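Local atomic coordinates of alpha-galactosidase (Thermus thermophilus, PDB entry 6LCJ), a protein that probably hydrolyses terminal alpha-linked galactose from oligosaccharides, working as a thermostable hexameric glycosidase of family GH36. Residues 378-381 and 382-386; 161-165 and 166-170; 342-345 and 346-349; 466-470 and 471-475. One frame throughout, in Å; residues are numbered along the deposited sequence.

Contact 1: residues 378-381 and 382-386; sequences PGLR and NALRS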
loop_
_atom_site.group_PDB
_atom_site.type_symbol
_atom_site.label_atom_id
_atom_site.label_comp_id
_atom_site.label_asym_id
_atom_site.label_seq_id
_atom_site.Cartn_x
_atom_site.Cartn_y
_atom_site.Cartn_z
ATOM N N PRO E 378 -19.229 17.951 24.068
ATOM C CA PRO E 378 -19.811 18.354 25.357
ATOM C C PRO E 378 -19.135 17.683 26.542
ATOM O O PRO E 378 -18.817 16.488 26.515
ATOM C CB PRO E 378 -21.275 17.921 25.238
ATOM C CG PRO E 378 -21.531 17.871 23.761
ATOM C CD PRO E 378 -20.242 17.451 23.126
ATOM N N GLY E 379 -18.941 18.471 27.603
ATOM C CA GLY E 379 -18.332 17.989 28.826
ATOM C C GLY E 379 -17.786 19.142 29.633
ATOM O O GLY E 379 -17.222 20.082 29.064
ATOM N N LEU E 380 -17.957 19.096 30.956
ATOM C CA LEU E 380 -17.552 20.231 31.777
ATOM C C LEU E 380 -16.054 20.492 31.660
ATOM O O LEU E 380 -15.618 21.644 31.562
ATOM C CB LEU E 380 -17.949 19.996 33.232
ATOM C CG LEU E 380 -17.584 21.174 34.133
ATOM C CD1 LEU E 380 -18.214 22.456 33.588
ATOM C CD2 LEU E 380 -17.997 20.917 35.575
ATOM N N ARG E 381 -15.251 19.435 31.665
ATOM C CA ARG E 381 -13.810 19.620 31.586
ATOM C C ARG E 381 -13.405 20.274 30.274
ATOM O O ARG E 381 -12.604 21.214 30.264
ATOM C CB ARG E 381 -13.104 18.290 31.740
ATOM C CG ARG E 381 -11.644 18.449 31.738
ATOM C CD ARG E 381 -10.993 17.322 31.021
ATOM N NE ARG E 381 -9.691 17.010 31.590
ATOM C CZ ARG E 381 -9.040 15.879 31.362
ATOM N NH1 ARG E 381 -9.576 14.949 30.574
ATOM N NH2 ARG E 381 -7.854 15.677 31.917
ATOM N N ASN E 382 -13.933 19.774 29.154
ATOM C CA ASN E 382 -13.654 20.395 27.864
ATOM C C ASN E 382 -14.107 21.840 27.863
ATOM O O ASN E 382 -13.384 22.722 27.390
ATOM C CB ASN E 382 -14.348 19.632 26.740
ATOM C CG ASN E 382 -13.722 18.274 26.453
ATOM O OD1 ASN E 382 -12.631 17.946 26.907
ATOM N ND2 ASN E 382 -14.433 17.482 25.688
ATOM N N ALA E 383 -15.310 22.099 28.390
ATOM C CA ALA E 383 -15.803 23.465 28.516
ATOM C C ALA E 383 -14.812 24.328 29.280
ATOM O O ALA E 383 -14.362 25.371 28.791
ATOM C CB ALA E 383 -17.162 23.473 29.212
ATOM N N LEU E 384 -14.435 23.876 30.479
ATOM C CA LEU E 384 -13.560 24.673 31.330
ATOM C C LEU E 384 -12.215 24.927 30.657
ATOM O O LEU E 384 -11.690 26.043 30.723
ATOM C CB LEU E 384 -13.374 23.981 32.683
ATOM C CG LEU E 384 -14.565 23.965 33.646
ATOM C CD1 LEU E 384 -14.270 23.001 34.772
ATOM C CD2 LEU E 384 -14.903 25.348 34.211
ATOM N N ARG E 385 -11.661 23.920 29.971
ATOM C CA ARG E 385 -10.297 24.054 29.454
ATOM C C ARG E 385 -10.181 25.182 28.432
ATOM O O ARG E 385 -9.222 25.959 28.466
ATOM C CB ARG E 385 -9.811 22.743 28.839
ATOM C CG ARG E 385 -8.395 22.864 28.254
ATOM C CD ARG E 385 -7.721 21.502 28.056
ATOM N NE ARG E 385 -8.513 20.744 27.110
ATOM C CZ ARG E 385 -9.226 19.667 27.414
ATOM N NH1 ARG E 385 -9.211 19.175 28.653
ATOM N NH2 ARG E 385 -9.962 19.087 26.474
ATOM N N SER E 386 -11.142 25.286 27.507
ATOM C CA SER E 386 -11.049 26.301 26.461
ATOM C C SER E 386 -11.453 27.677 26.976
ATOM O O SER E 386 -10.833 28.684 26.616
ATOM C CB SER E 386 -11.906 25.904 25.257
ATOM O OG SER E 386 -11.267 24.877 24.512
HETATM O O HOH W 1 -10.977 16.183 28.241
#

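Contact 2: residues 161-165 and 166-170; sequences RVWCS and WYSFY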
loop_
_atom_site.group_PDB
_atom_site.type_symbol
_atom_site.label_atom_id
_atom_site.label_comp_id
_atom_site.label_asym_id
_atom_site.label_seq_id
_atom_site.Cartn_x
_atom_site.Cartn_y
_atom_site.Cartn_z
ATOM N N ARG E 161 -29.043 37.668 32.888
ATOM C CA ARG E 161 -29.182 36.418 33.609
ATOM C C ARG E 161 -30.254 35.616 32.890
ATOM O O ARG E 161 -31.379 36.096 32.709
ATOM C CB ARG E 161 -29.522 36.679 35.077
ATOM C CG ARG E 161 -28.477 37.563 35.742
ATOM C CD ARG E 161 -28.697 37.705 37.245
ATOM N NE ARG E 161 -29.930 38.425 37.546
ATOM C CZ ARG E 161 -29.991 39.734 37.724
ATOM N NH1 ARG E 161 -28.887 40.453 37.635
ATOM N NH2 ARG E 161 -31.152 40.322 37.979
ATOM N N VAL E 162 -29.895 34.421 32.435
ATOM C CA VAL E 162 -30.683 33.692 31.450
ATOM C C VAL E 162 -31.066 32.343 32.020
ATOM O O VAL E 162 -30.213 31.637 32.571
ATOM C CB VAL E 162 -29.908 33.495 30.132
ATOM C CG1 VAL E 162 -30.775 32.719 29.122
ATOM C CG2 VAL E 162 -29.420 34.827 29.576
ATOM N N TRP E 163 -32.334 31.972 31.867
ATOM C CA TRP E 163 -32.734 30.580 31.978
ATOM C C TRP E 163 -32.826 30.011 30.565
ATOM O O TRP E 163 -33.423 30.635 29.680
ATOM C CB TRP E 163 -34.059 30.409 32.729
ATOM C CG TRP E 163 -34.290 28.951 33.029
ATOM C CD1 TRP E 163 -33.849 28.254 34.123
ATOM C CD2 TRP E 163 -34.928 27.995 32.176
ATOM N NE1 TRP E 163 -34.199 26.927 34.011
ATOM C CE2 TRP E 163 -34.860 26.741 32.826
ATOM C CE3 TRP E 163 -35.566 28.079 30.932
ATOM C CZ2 TRP E 163 -35.414 25.581 32.277
ATOM C CZ3 TRP E 163 -36.119 26.930 30.390
ATOM C CH2 TRP E 163 -36.032 25.696 31.057
ATOM N N CYS E 164 -32.229 28.836 30.354
ATOM C CA CYS E 164 -32.058 28.248 29.026
ATOM C C CYS E 164 -32.605 26.825 29.043
ATOM O O CYS E 164 -32.377 26.083 30.000
ATOM C CB CYS E 164 -30.545 28.275 28.634
ATOM S SG CYS E 164 -30.055 27.384 27.140
ATOM N N SER E 165 -33.324 26.427 27.998
ATOM C CA SER E 165 -33.944 25.105 28.029
ATOM C C SER E 165 -33.006 23.969 27.632
ATOM O O SER E 165 -33.359 22.800 27.841
ATOM C CB SER E 165 -35.175 25.058 27.110
ATOM O OG SER E 165 -34.843 25.350 25.758
ATOM N N TRP E 166 -31.833 24.262 27.070
ATOM C CA TRP E 166 -31.103 23.218 26.359
ATOM C C TRP E 166 -30.582 22.140 27.307
ATOM O O TRP E 166 -30.759 20.939 27.061
ATOM C CB TRP E 166 -29.952 23.821 25.541
ATOM C CG TRP E 166 -29.162 22.747 24.843
ATOM C CD1 TRP E 166 -27.883 22.356 25.123
ATOM C CD2 TRP E 166 -29.621 21.882 23.784
ATOM N NE1 TRP E 166 -27.512 21.326 24.293
ATOM C CE2 TRP E 166 -28.555 21.015 23.464
ATOM C CE3 TRP E 166 -30.820 21.761 23.080
ATOM C CZ2 TRP E 166 -28.653 20.047 22.467
ATOM C CZ3 TRP E 166 -30.915 20.793 22.095
ATOM C CH2 TRP E 166 -29.843 19.953 21.796
ATOM N N TYR E 167 -29.941 22.541 28.402
ATOM C CA TYR E 167 -29.197 21.592 29.214
ATOM C C TYR E 167 -30.047 20.903 30.266
ATOM O O TYR E 167 -29.503 20.377 31.235
ATOM C CB TYR E 167 -28.012 22.287 29.862
ATOM C CG TYR E 167 -27.042 22.794 28.856
ATOM C CD1 TYR E 167 -26.087 21.944 28.296
ATOM C CD2 TYR E 167 -27.088 24.117 28.432
ATOM C CE1 TYR E 167 -25.186 22.408 27.371
ATOM C CE2 TYR E 167 -26.193 24.587 27.504
ATOM C CZ TYR E 167 -25.240 23.731 26.992
ATOM O OH TYR E 167 -24.340 24.202 26.083
ATOM N N SER E 168 -31.357 20.881 30.096
ATOM C CA SER E 168 -32.192 20.009 30.908
ATOM C C SER E 168 -33.118 19.192 30.011
ATOM O O SER E 168 -33.223 17.975 30.173
ATOM C CB SER E 168 -32.985 20.825 31.934
ATOM O OG SER E 168 -33.513 21.996 31.335
ATOM N N PHE E 169 -33.775 19.833 29.047
ATOM C CA PHE E 169 -34.720 19.119 28.196
ATOM C C PHE E 169 -34.175 18.764 26.819
ATOM O O PHE E 169 -34.762 17.911 26.149
ATOM C CB PHE E 169 -35.996 19.942 28.022
ATOM C CG PHE E 169 -36.651 20.308 29.315
ATOM C CD1 PHE E 169 -37.280 19.343 30.081
ATOM C CD2 PHE E 169 -36.645 21.618 29.760
ATOM C CE1 PHE E 169 -37.894 19.674 31.268
ATOM C CE2 PHE E 169 -37.254 21.965 30.957
ATOM C CZ PHE E 169 -37.877 20.995 31.716
ATOM N N TYR E 170 -33.079 19.385 26.389
ATOM C CA TYR E 170 -32.509 19.204 25.045
ATOM C C TYR E 170 -33.627 19.450 24.033
ATOM O O TYR E 170 -34.342 20.458 24.176
ATOM C CB TYR E 170 -31.806 17.851 24.980
ATOM C CG TYR E 170 -30.539 17.885 25.807
ATOM C CD1 TYR E 170 -29.342 18.311 25.247
ATOM C CD2 TYR E 170 -30.552 17.575 27.167
ATOM C CE1 TYR E 170 -28.179 18.381 25.997
ATOM C CE2 TYR E 170 -29.385 17.651 27.939
ATOM C CZ TYR E 170 -28.200 18.056 27.337
ATOM O OH TYR E 170 -27.015 18.147 28.045
HETATM O O HOH W 2 -34.071 23.003 24.227
#

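Contact 3: residues 342-345 and 346-349; sequences PVLA and SLGL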
loop_
_atom_site.group_PDB
_atom_site.type_symbol
_atom_site.label_atom_id
_atom_site.label_comp_id
_atom_site.label_asym_id
_atom_site.label_seq_id
_atom_site.Cartn_x
_atom_site.Cartn_y
_atom_site.Cartn_z
ATOM N N PRO E 342 -16.683 31.521 14.877
ATOM C CA PRO E 342 -15.328 32.080 14.817
ATOM C C PRO E 342 -15.114 33.096 15.924
ATOM O O PRO E 342 -15.799 34.121 15.981
ATOM C CB PRO E 342 -15.293 32.739 13.436
ATOM C CG PRO E 342 -16.276 31.949 12.642
ATOM C CD PRO E 342 -17.386 31.645 13.592
ATOM N N VAL E 343 -14.179 32.822 16.824
ATOM C CA VAL E 343 -14.073 33.636 18.027
ATOM C C VAL E 343 -13.639 35.058 17.680
ATOM O O VAL E 343 -14.369 36.023 17.928
ATOM C CB VAL E 343 -13.137 32.964 19.046
ATOM C CG1 VAL E 343 -12.719 33.950 20.107
ATOM C CG2 VAL E 343 -13.849 31.768 19.679
ATOM N N LEU E 344 -12.467 35.215 17.066
ATOM C CA LEU E 344 -11.930 36.561 16.895
ATOM C C LEU E 344 -12.705 37.347 15.842
ATOM O O LEU E 344 -12.963 38.542 16.022
ATOM C CB LEU E 344 -10.444 36.480 16.553
ATOM C CG LEU E 344 -9.684 35.837 17.718
ATOM C CD1 LEU E 344 -8.210 35.589 17.420
ATOM C CD2 LEU E 344 -9.840 36.689 18.974
ATOM N N ALA E 345 -13.127 36.694 14.758
ATOM C CA ALA E 345 -13.852 37.404 13.705
ATOM C C ALA E 345 -15.248 37.861 14.142
ATOM O O ALA E 345 -15.877 38.646 13.422
ATOM C CB ALA E 345 -13.947 36.522 12.452
ATOM N N SER E 346 -15.744 37.386 15.293
ATOM C CA SER E 346 -17.041 37.778 15.824
ATOM C C SER E 346 -16.973 39.032 16.668
ATOM O O SER E 346 -18.018 39.618 16.957
ATOM C CB SER E 346 -17.644 36.658 16.684
ATOM O OG SER E 346 -18.062 35.548 15.896
ATOM N N LEU E 347 -15.778 39.445 17.076
ATOM C CA LEU E 347 -15.646 40.547 18.019
ATOM C C LEU E 347 -16.164 41.846 17.408
ATOM O O LEU E 347 -15.953 42.126 16.223
ATOM C CB LEU E 347 -14.188 40.696 18.438
ATOM C CG LEU E 347 -13.569 39.512 19.185
ATOM C CD1 LEU E 347 -12.087 39.763 19.529
ATOM C CD2 LEU E 347 -14.384 39.214 20.442
ATOM N N GLY E 348 -16.854 42.640 18.227
ATOM C CA GLY E 348 -17.484 43.854 17.771
ATOM C C GLY E 348 -18.908 43.685 17.289
ATOM O O GLY E 348 -19.643 44.668 17.232
ATOM N N LEU E 349 -19.315 42.473 16.928
ATOM C CA LEU E 349 -20.680 42.190 16.507
ATOM C C LEU E 349 -21.478 41.468 17.587
ATOM O O LEU E 349 -22.618 41.851 17.873
ATOM C CB LEU E 349 -20.671 41.356 15.224
ATOM C CG LEU E 349 -19.969 42.008 14.035
ATOM C CD1 LEU E 349 -19.803 41.025 12.902
ATOM C CD2 LEU E 349 -20.724 43.281 13.575
#

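Contact 4: residues 466-470 and 471-475; sequences FRVGE and EEVDY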
loop_
_atom_site.group_PDB
_atom_site.type_symbol
_atom_site.label_atom_id
_atom_site.label_comp_id
_atom_site.label_asym_id
_atom_site.label_seq_id
_atom_site.Cartn_x
_atom_site.Cartn_y
_atom_site.Cartn_z
ATOM N N PHE E 466 -8.034 31.443 40.879
ATOM C CA PHE E 466 -8.884 32.589 41.127
ATOM C C PHE E 466 -9.191 32.653 42.612
ATOM O O PHE E 466 -9.073 31.661 43.339
ATOM C CB PHE E 466 -10.180 32.509 40.318
ATOM C CG PHE E 466 -9.956 32.437 38.836
ATOM C CD1 PHE E 466 -9.423 31.296 38.253
ATOM C CD2 PHE E 466 -10.273 33.510 38.026
ATOM C CE1 PHE E 466 -9.197 31.233 36.900
ATOM C CE2 PHE E 466 -10.063 33.444 36.666
ATOM C CZ PHE E 466 -9.518 32.306 36.102
ATOM N N ARG E 467 -9.553 33.841 43.058
ATOM C CA ARG E 467 -10.102 34.032 44.388
ATOM C C ARG E 467 -11.533 34.496 44.195
ATOM O O ARG E 467 -11.768 35.610 43.716
ATOM C CB ARG E 467 -9.284 35.029 45.203
ATOM C CG ARG E 467 -9.314 34.720 46.692
ATOM C CD ARG E 467 -8.117 35.300 47.435
ATOM N NE ARG E 467 -8.385 36.644 47.949
ATOM C CZ ARG E 467 -9.243 36.917 48.932
ATOM N NH1 ARG E 467 -9.931 35.941 49.518
ATOM N NH2 ARG E 467 -9.412 38.173 49.334
ATOM N N VAL E 468 -12.479 33.625 44.537
ATOM C CA VAL E 468 -13.910 33.881 44.396
ATOM C C VAL E 468 -14.452 34.165 45.786
ATOM O O VAL E 468 -14.387 33.298 46.669
ATOM C CB VAL E 468 -14.642 32.697 43.743
ATOM C CG1 VAL E 468 -16.099 33.051 43.464
ATOM C CG2 VAL E 468 -13.942 32.273 42.457
ATOM N N GLY E 469 -14.987 35.374 45.977
ATOM C CA GLY E 469 -15.221 35.893 47.313
ATOM C C GLY E 469 -13.972 35.720 48.153
ATOM O O GLY E 469 -12.905 36.236 47.802
ATOM N N GLU E 470 -14.075 34.940 49.229
ATOM C CA GLU E 470 -12.960 34.691 50.132
ATOM C C GLU E 470 -12.298 33.335 49.916
ATOM O O GLU E 470 -11.386 32.978 50.674
ATOM C CB GLU E 470 -13.437 34.808 51.580
ATOM C CG GLU E 470 -14.133 36.132 51.904
ATOM C CD GLU E 470 -13.184 37.329 51.880
ATOM O OE1 GLU E 470 -11.946 37.135 51.897
ATOM O OE2 GLU E 470 -13.680 38.474 51.851
ATOM N N GLU E 471 -12.719 32.583 48.900
ATOM C CA GLU E 471 -12.260 31.221 48.654
ATOM C C GLU E 471 -11.378 31.177 47.413
ATOM O O GLU E 471 -11.691 31.802 46.395
ATOM C CB GLU E 471 -13.465 30.277 48.479
ATOM C CG GLU E 471 -13.146 28.877 47.954
ATOM C CD GLU E 471 -14.382 28.141 47.427
ATOM O OE1 GLU E 471 -15.492 28.726 47.425
ATOM O OE2 GLU E 471 -14.244 26.969 47.014
ATOM N N GLU E 472 -10.285 30.423 47.490
ATOM C CA GLU E 472 -9.383 30.261 46.357
ATOM C C GLU E 472 -9.733 29.000 45.571
ATOM O O GLU E 472 -9.846 27.917 46.149
ATOM C CB GLU E 472 -7.933 30.205 46.834
ATOM C CG GLU E 472 -6.985 29.532 45.854
ATOM C CD GLU E 472 -5.538 29.932 46.073
ATOM O OE1 GLU E 472 -5.285 30.863 46.873
ATOM O OE2 GLU E 472 -4.653 29.314 45.444
ATOM N N VAL E 473 -9.881 29.140 44.251
ATOM C CA VAL E 473 -10.245 28.041 43.356
ATOM C C VAL E 473 -9.070 27.755 42.429
ATOM O O VAL E 473 -8.574 28.661 41.748
ATOM C CB VAL E 473 -11.510 28.370 42.543
ATOM C CG1 VAL E 473 -12.075 27.118 41.885
ATOM C CG2 VAL E 473 -12.557 29.048 43.421
ATOM N N ASP E 474 -8.645 26.497 42.388
ATOM C CA ASP E 474 -7.488 26.063 41.611
ATOM C C ASP E 474 -7.964 25.179 40.461
ATOM O O ASP E 474 -8.659 24.183 40.683
ATOM C CB ASP E 474 -6.498 25.311 42.506
ATOM C CG ASP E 474 -5.171 25.018 41.815
ATOM O OD1 ASP E 474 -4.941 25.525 40.697
ATOM O OD2 ASP E 474 -4.343 24.281 42.403
ATOM N N TYR E 475 -7.590 25.543 39.235
ATOM C CA TYR E 475 -7.995 24.797 38.051
ATOM C C TYR E 475 -6.871 23.983 37.429
ATOM O O TYR E 475 -7.154 23.132 36.578
ATOM C CB TYR E 475 -8.548 25.741 36.968
ATOM C CG TYR E 475 -9.869 26.409 37.276
ATOM C CD1 TYR E 475 -9.908 27.584 38.018
ATOM C CD2 TYR E 475 -11.071 25.896 36.785
ATOM C CE1 TYR E 475 -11.095 28.213 38.295
ATOM C CE2 TYR E 475 -12.273 26.526 37.052
ATOM C CZ TYR E 475 -12.275 27.694 37.811
ATOM O OH TYR E 475 -13.449 28.350 38.105
#

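Contact 1: residues 378-381 and 382-386
L380 and L384 meet one turn apart on the same helix, and their branched ends form the tight half of this contact. CG of L380 lies 3.8 Å from CD1 of L384. L380 reaches its partner because its CG stands anti to the backbone N (chi1 -178°), which swings the chain along the helix. Leucine suits both positions, since Q421 and L424 of helix 415-428 cover this side. Alongside, the backbone closes its first turns: A383 N donates to G379 O at 2.9 Å and L384 N to L380 O at 2.7 Å. Both bonds are nearly straight.

The other side is polar, looser and wetter. There R385 NH1 comes within 3.5 Å of R381 CD, the guanidinium planes turned 73° from each other. The like charges probably repel somewhat, an effect that polar partners may offset: N382 OD1 accepts from R385 NH2 at 2.9 Å, the donor above the amide plane, and takes a hydrogen from a water at 2.8 Å. That water accepts weakly from R381 NH1 and, at longer range, from R385 NH1. N382 ND2 is fixed by G377 O and S369 OG, which holds the amide so that it offers OD1. R381 bonds L478 O through NE and has a long, weak ion pair with D364. With G379 as N-cap, this is the start of an alpha helix, packed on a second helix as in the outer layer of a beta-alpha barrel.

Contact 2: residues 161-165 and 166-170
S165, W166 and C164 make the junction where strand 161-164 of the parallel beta-alpha barrel turns abruptly into the short helix 166-169. Of the three, S165 loses the most surface to the following turn. Its carbonyl O accepts from F169 N at 3.2 Å in a nearly straight bond (160° at the hydrogen), which closes the helical turn. Serine suits the place because its short hydroxyl, held between the backbone N and the carbonyl carbon (chi1 60°), can bond D196 N.

C164 supplies the cap. Its sulfur stands anti to its own N and accepts the first N-H of the helix, W166 N, at 3.6 Å, a length usual for a sulfur acceptor. The same SG packs 3.9 Å from W166 CB, so the thiol serves as both polar and apolar partner. W166 then sends its indole away from the strand toward D196 and D197. One face of that indole receives Y170 CD1, offset toward the rim, while W166 CD1 sits over the centre of the Y167 ring.

On the other flank two aromatic rims meet: W163 CH2 lies 3.9 Å from F169 CE2, each at the edge of the other ring. Helix 175-185 touches both, and W163 NE1 is bonded to D435 O. Past the turn Y170 has positive phi, and its O takes a hydrogen, at 2.6 Å, from a water that also bonds S165 OG at 2.9 Å.

Contact 3: residues 342-345 and 346-349
The backbone from V343 to S346 coils with helical angles but closes three residues at a time, S346 N donating to V343 O at 3.3 Å and L347 N closing the last such bond to L344 O at 3.1 Å. In both bonds the donor stands well above the carbonyl plane, a consequence of so tight a coil.

S346 supplies the key side chain. With OG beside its own backbone N and anti to the carbonyl carbon (chi1 -71°), the hydroxyl folds back along the chain and donates to P342 O at 2.7 Å. P342 O also receives a weak bond from S346 N, so the two donors of one serine grip the same carbonyl oxygen. Proline suits the place just before a helical coil, where its missing N-H costs no bond of the coil. The hydroxyl is bonded to Y320 OH as well, which ties the coil to helix 317-331.

On the apolar side L344 and L347 lie alongside each other and point the same way, L344 CD2 touching L347 CD1 at 3.8 Å. L347 CG rests 3.4 Å from L344 O, covering the carbonyl that its own N-H already engages. L347 also packs on L151, and V343 on L353 of strand 352-354.

G348 has a positive phi of 90°, where a side chain would press on the preceding carbonyl. L349 N then returns to S346 O at 3.1 Å, closing a type II turn. R321 NH1 holds the carbonyls of A345 and L347. These successive turns, the first two 3-10-like in their bonding, lie in the connection between barrel strands 335-338 and 352-354.

Contact 4: residues 466-470 and 471-475
F466 and V473 face each other as a hydrogen-bonded antiparallel pair, V473 N donating to F466 O at 2.8 Å and F466 N to V473 O at 3.0 Å. V468 and E471 form the second such pair and close a type II' turn, in which G469 takes the positive phi that glycine readily allows.

Between these pairs stands R467, opposite E472. Its CB lies 4.2 Å from E471 O, and CG runs closer, 3.8 Å from that oxygen, so the aliphatic stem covers a carbonyl that V468 N already engages. The chain then bends at chi3 (91°) and carries the guanidinium back toward the turn. There NH1 meets E470 OE1 at 3.3 Å in a weak salt bridge, straight but long, while E470 O lies at the guanidinium edge. NH2 comes near the like charge of R459 NH2. Arginine suits the place, its stem lying on backbone and its head reaching E470. E472, on the same face, pairs with R465.

The face with F466, V468 and V473 is mainly apolar, though E471 stands at its exposed end near R419. V468 CG2 touches V473 CG2 at 3.6 Å, and F466 CD1 meets Y475 CE1 at 3.5 Å, the rings steeply inclined at 79°. Y475 OH bonds L420 O. The chemistry implies an amphipathic hairpin, its mainly apolar face turned to helices 380-388 and 415-428; the weak R467-E470 pair probably adds little beside backbone bonds and apolar packing.

Contacts 1 and 4 touch directly: L384 CD2 packs 4.0 Å from Y475 CE2, so the hairpin 466-475 rests on the helix of 378-386, although their centres are 19 Å apart. Contact 2 lies about 17 Å from contact 1 between centres and about 6 Å between nearest atoms. D358 joins them, bonded through its backbone to G379 and touched by the side chain of Y167. Contact 3 stands apart, its centre about 21 Å from that of contact 1 and 24 Å from that of contact 2. Contact 2 follows the C-terminal end of a barrel strand, the end where such barrels generally place their active site, whereas contact 4 is peripheral packing.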